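Local coordinates for protein carboxylesterase SOBER1 (Arabidopsis thaliana, PDB 6AVX) that hydrolyses carboxylic esters, preferring short acyl chains, and damps the plant hypersensitive response triggered by the bacterial effector AvrBsT, at residues Leu9-Leu14 / Lys83-Ile88. The protein carries 1 engineered substitution. Numbering follows the deposited sequence.
Sequences LWLHGL and KNVHAI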
ATOM      1  N   LEU A   9      -6.345   0.493  -7.456  1.00  6.11           N
ATOM      2  CA  LEU A   9      -6.996   0.363  -6.166  1.00  5.70           C
ATOM      3  C   LEU A   9      -6.224   1.224  -5.179  1.00  5.68           C
ATOM      4  O   LEU A   9      -5.011   1.054  -5.033  1.00  8.05           O
ATOM      5  CB  LEU A   9      -6.934  -1.103  -5.735  1.00  6.43           C
ATOM      6  CG  LEU A   9      -7.576  -1.424  -4.392  1.00  7.34           C
ATOM      7  CD1 LEU A   9      -9.052  -1.119  -4.440  1.00  9.30           C
ATOM      8  CD2 LEU A   9      -7.324  -2.858  -3.987  1.00  7.82           C
ATOM      9  N   TRP A  10      -6.902   2.150  -4.511  1.00  5.35           N
ATOM     10  CA  TRP A  10      -6.286   3.034  -3.529  1.00  5.65           C
ATOM     11  C   TRP A  10      -6.835   2.728  -2.149  1.00  5.69           C
ATOM     12  O   TRP A  10      -8.052   2.756  -1.958  1.00  6.29           O
ATOM     13  CB  TRP A  10      -6.560   4.506  -3.848  1.00  7.84           C
ATOM     14  CG  TRP A  10      -5.769   5.401  -2.936  1.00  8.84           C
ATOM     15  CD1 TRP A  10      -6.063   5.735  -1.647  1.00 10.83           C
ATOM     16  CD2 TRP A  10      -4.509   6.012  -3.231  1.00 10.01           C
ATOM     17  NE1 TRP A  10      -5.059   6.523  -1.120  1.00 11.59           N
ATOM     18  CE2 TRP A  10      -4.103   6.710  -2.076  1.00 10.69           C
ATOM     19  CE3 TRP A  10      -3.703   6.062  -4.361  1.00 10.43           C
ATOM     20  CZ2 TRP A  10      -2.916   7.437  -2.024  1.00 12.65           C
ATOM     21  CZ3 TRP A  10      -2.514   6.785  -4.302  1.00 12.40           C
ATOM     22  CH2 TRP A  10      -2.148   7.465  -3.149  1.00 13.70           C
ATOM     23  N   LEU A  11      -5.951   2.495  -1.181  1.00  5.16           N
ATOM     24  CA  LEU A  11      -6.314   2.087   0.171  1.00  4.78           C
ATOM     25  C   LEU A  11      -5.983   3.210   1.146  1.00  5.11           C
ATOM     26  O   LEU A  11      -4.812   3.560   1.326  1.00  5.73           O
ATOM     27  CB  LEU A  11      -5.566   0.813   0.545  1.00  5.39           C
ATOM     28  CG  LEU A  11      -5.813  -0.354  -0.409  1.00  5.47           C
ATOM     29  CD1 LEU A  11      -4.954  -1.546  -0.084  1.00  7.70           C
ATOM     30  CD2 LEU A  11      -7.297  -0.738  -0.452  1.00  8.34           C
ATOM     31  N   HIS A  12      -7.019   3.762   1.780  1.00  5.45           N
ATOM     32  CA  HIS A  12      -6.886   4.885   2.694  1.00  5.43           C
ATOM     33  C   HIS A  12      -6.179   4.473   3.988  1.00  5.21           C
ATOM     34  O   HIS A  12      -5.998   3.297   4.297  1.00  6.23           O
ATOM     35  CB  HIS A  12      -8.273   5.470   2.999  1.00  5.40           C
ATOM     36  CG  HIS A  12      -9.172   4.550   3.775  1.00  5.48           C
ATOM     37  ND1 HIS A  12      -9.012   4.318   5.125  1.00  5.22           N
ATOM     38  CD2 HIS A  12     -10.234   3.804   3.391  1.00  5.27           C
ATOM     39  CE1 HIS A  12      -9.945   3.462   5.532  1.00  5.67           C
ATOM     40  NE2 HIS A  12     -10.701   3.140   4.503  1.00  6.16           N
ATOM     41  N   GLY A  13      -5.812   5.486   4.778  1.00  5.82           N
ATOM     42  CA  GLY A  13      -5.177   5.291   6.067  1.00  7.26           C
ATOM     43  C   GLY A  13      -6.159   5.183   7.226  1.00  7.03           C
ATOM     44  O   GLY A  13      -7.381   5.258   7.076  1.00  6.61           O
ATOM     45  N   LEU A  14      -5.595   5.005   8.414  1.00  6.96           N
ATOM     46  CA  LEU A  14      -6.390   4.726   9.597  1.00  6.74           C
ATOM     47  C   LEU A  14      -7.385   5.845   9.870  1.00  5.95           C
ATOM     48  O   LEU A  14      -7.011   7.020   9.960  1.00  7.47           O
ATOM     49  CB  LEU A  14      -5.444   4.600  10.785  1.00  7.45           C
ATOM     50  CG  LEU A  14      -6.075   4.397  12.157  1.00 10.02           C
ATOM     51  CD1 LEU A  14      -6.820   3.082  12.162  1.00 10.34           C
ATOM     52  CD2 LEU A  14      -4.995   4.464  13.244  1.00 10.04           C
ATOM     53  N   LYS A  83      -7.377 -10.651   2.668  1.00  6.80           N
ATOM     54  CA  LYS A  83      -8.413 -11.466   2.044  1.00  8.20           C
ATOM     55  C   LYS A  83      -9.393 -10.595   1.277  1.00  7.73           C
ATOM     56  O   LYS A  83      -9.781 -10.920   0.148  1.00  8.55           O
ATOM     57  CB  LYS A  83      -9.144 -12.278   3.112  1.00  9.87           C
ATOM     58  CG  LYS A  83     -10.217 -13.195   2.572  1.00 17.00           C
ATOM     59  CD  LYS A  83     -10.927 -13.885   3.740  1.00 30.58           C
ATOM     60  CE  LYS A  83     -12.105 -14.731   3.283  1.00 48.35           C
ATOM     61  NZ  LYS A  83     -12.841 -15.320   4.442  1.00 49.34           N
ATOM     62  N   ASN A  84      -9.805  -9.482   1.868  1.00  7.58           N
ATOM     63  CA  ASN A  84     -10.749  -8.612   1.184  1.00  9.09           C
ATOM     64  C   ASN A  84     -10.121  -7.921  -0.017  1.00  7.76           C
ATOM     65  O   ASN A  84     -10.757  -7.814  -1.069  1.00  8.89           O
ATOM     66  CB  ASN A  84     -11.303  -7.584   2.151  1.00 10.13           C
ATOM     67  CG  ASN A  84     -12.104  -6.546   1.447  1.00 12.12           C
ATOM     68  OD1 ASN A  84     -11.660  -5.404   1.279  1.00 17.76           O
ATOM     69  ND2 ASN A  84     -13.273  -6.938   0.966  1.00 11.20           N
ATOM     70  N   VAL A  85      -8.887  -7.414   0.119  1.00  6.79           N
ATOM     71  CA  VAL A  85      -8.219  -6.812  -1.036  1.00  6.92           C
ATOM     72  C   VAL A  85      -8.102  -7.825  -2.161  1.00  5.81           C
ATOM     73  O   VAL A  85      -8.370  -7.518  -3.325  1.00  6.76           O
ATOM     74  CB  VAL A  85      -6.850  -6.233  -0.638  1.00  6.33           C
ATOM     75  CG1 VAL A  85      -6.084  -5.767  -1.875  1.00  7.03           C
ATOM     76  CG2 VAL A  85      -6.998  -5.096   0.354  1.00  8.82           C
ATOM     77  N   HIS A  86      -7.732  -9.056  -1.828  1.00  6.26           N
ATOM     78  CA  HIS A  86      -7.600 -10.086  -2.850  1.00  6.73           C
ATOM     79  C   HIS A  86      -8.929 -10.386  -3.525  1.00  7.04           C
ATOM     80  O   HIS A  86      -8.954 -10.690  -4.716  1.00  7.78           O
ATOM     81  CB  HIS A  86      -7.006 -11.355  -2.255  1.00  6.62           C
ATOM     82  CG  HIS A  86      -5.528 -11.266  -2.028  1.00  6.16           C
ATOM     83  ND1 HIS A  86      -4.766 -12.359  -1.689  1.00  7.37           N
ATOM     84  CD2 HIS A  86      -4.672 -10.224  -2.124  1.00  6.08           C
ATOM     85  CE1 HIS A  86      -3.501 -11.995  -1.596  1.00  6.19           C
ATOM     86  NE2 HIS A  86      -3.417 -10.704  -1.850  1.00  6.35           N
ATOM     87  N   ALA A  87     -10.041 -10.346  -2.784  1.00  7.92           N
ATOM     88  CA  ALA A  87     -11.346 -10.543  -3.416  1.00  8.35           C
ATOM     89  C   ALA A  87     -11.596  -9.475  -4.472  1.00  7.89           C
ATOM     90  O   ALA A  87     -12.112  -9.770  -5.561  1.00  8.65           O
ATOM     91  CB  ALA A  87     -12.446 -10.537  -2.350  1.00 10.72           C
ATOM     92  N   ILE A  88     -11.223  -8.228  -4.179  1.00  7.15           N
ATOM     93  CA  ILE A  88     -11.402  -7.141  -5.139  1.00  7.52           C
ATOM     94  C   ILE A  88     -10.549  -7.389  -6.374  1.00  7.77           C
ATOM     95  O   ILE A  88     -11.011  -7.253  -7.516  1.00  8.60           O
ATOM     96  CB  ILE A  88     -11.056  -5.793  -4.485  1.00  7.86           C
ATOM     97  CG1 ILE A  88     -12.064  -5.449  -3.382  1.00 10.56           C
ATOM     98  CG2 ILE A  88     -10.985  -4.676  -5.541  1.00  9.71           C
ATOM     99  CD1 ILE A  88     -11.657  -4.265  -2.516  1.00 12.07           C
TER
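Leu9 shows how a single branched side chain can serve two neighbours at once, spreading its methyl groups over successive inward-facing positions of a helix. Its CG lies anti to the backbone N (chi1 -180°), which carries the fork off the strand towards 83-88. From there CD2 meets CG1 of Val85 at 3.8 Å, the two side chains passing at a slant, while CD1 comes within 4.2 Å of CG2 of Ile88, whose side chain lies nearly at right angles to it. Leu11, two residues on along the same strand face, has its CG anti to the carbonyl carbon and beside the backbone N (chi1 -57°), and its CD1 meets CG2 of Val85 tip to tip at 4.1 Å. Val85 thus divides its methyls between the two leucines, CG1 to one and CG2 to the other.

The pair is one helix-on-sheet layer of the alpha/beta-hydrolase fold: helix 75-94 lies against one face of the parallel sheet, beside helix 109-120, and runs nearly antiparallel to strand 7-11, the short segment axes 11.1 Å apart at 161°. Leu113 of helix 109-120 touches both Leu11 and Val85, and Leu39 of strand 37-39 lies against Leu9 and Ile88. The side chain of Leu11 is about 9 Å from that of Ser108, the probable nucleophile. Just past the strand, His12 ND1 donates in its ring plane to Gly13 O at 2.7 Å.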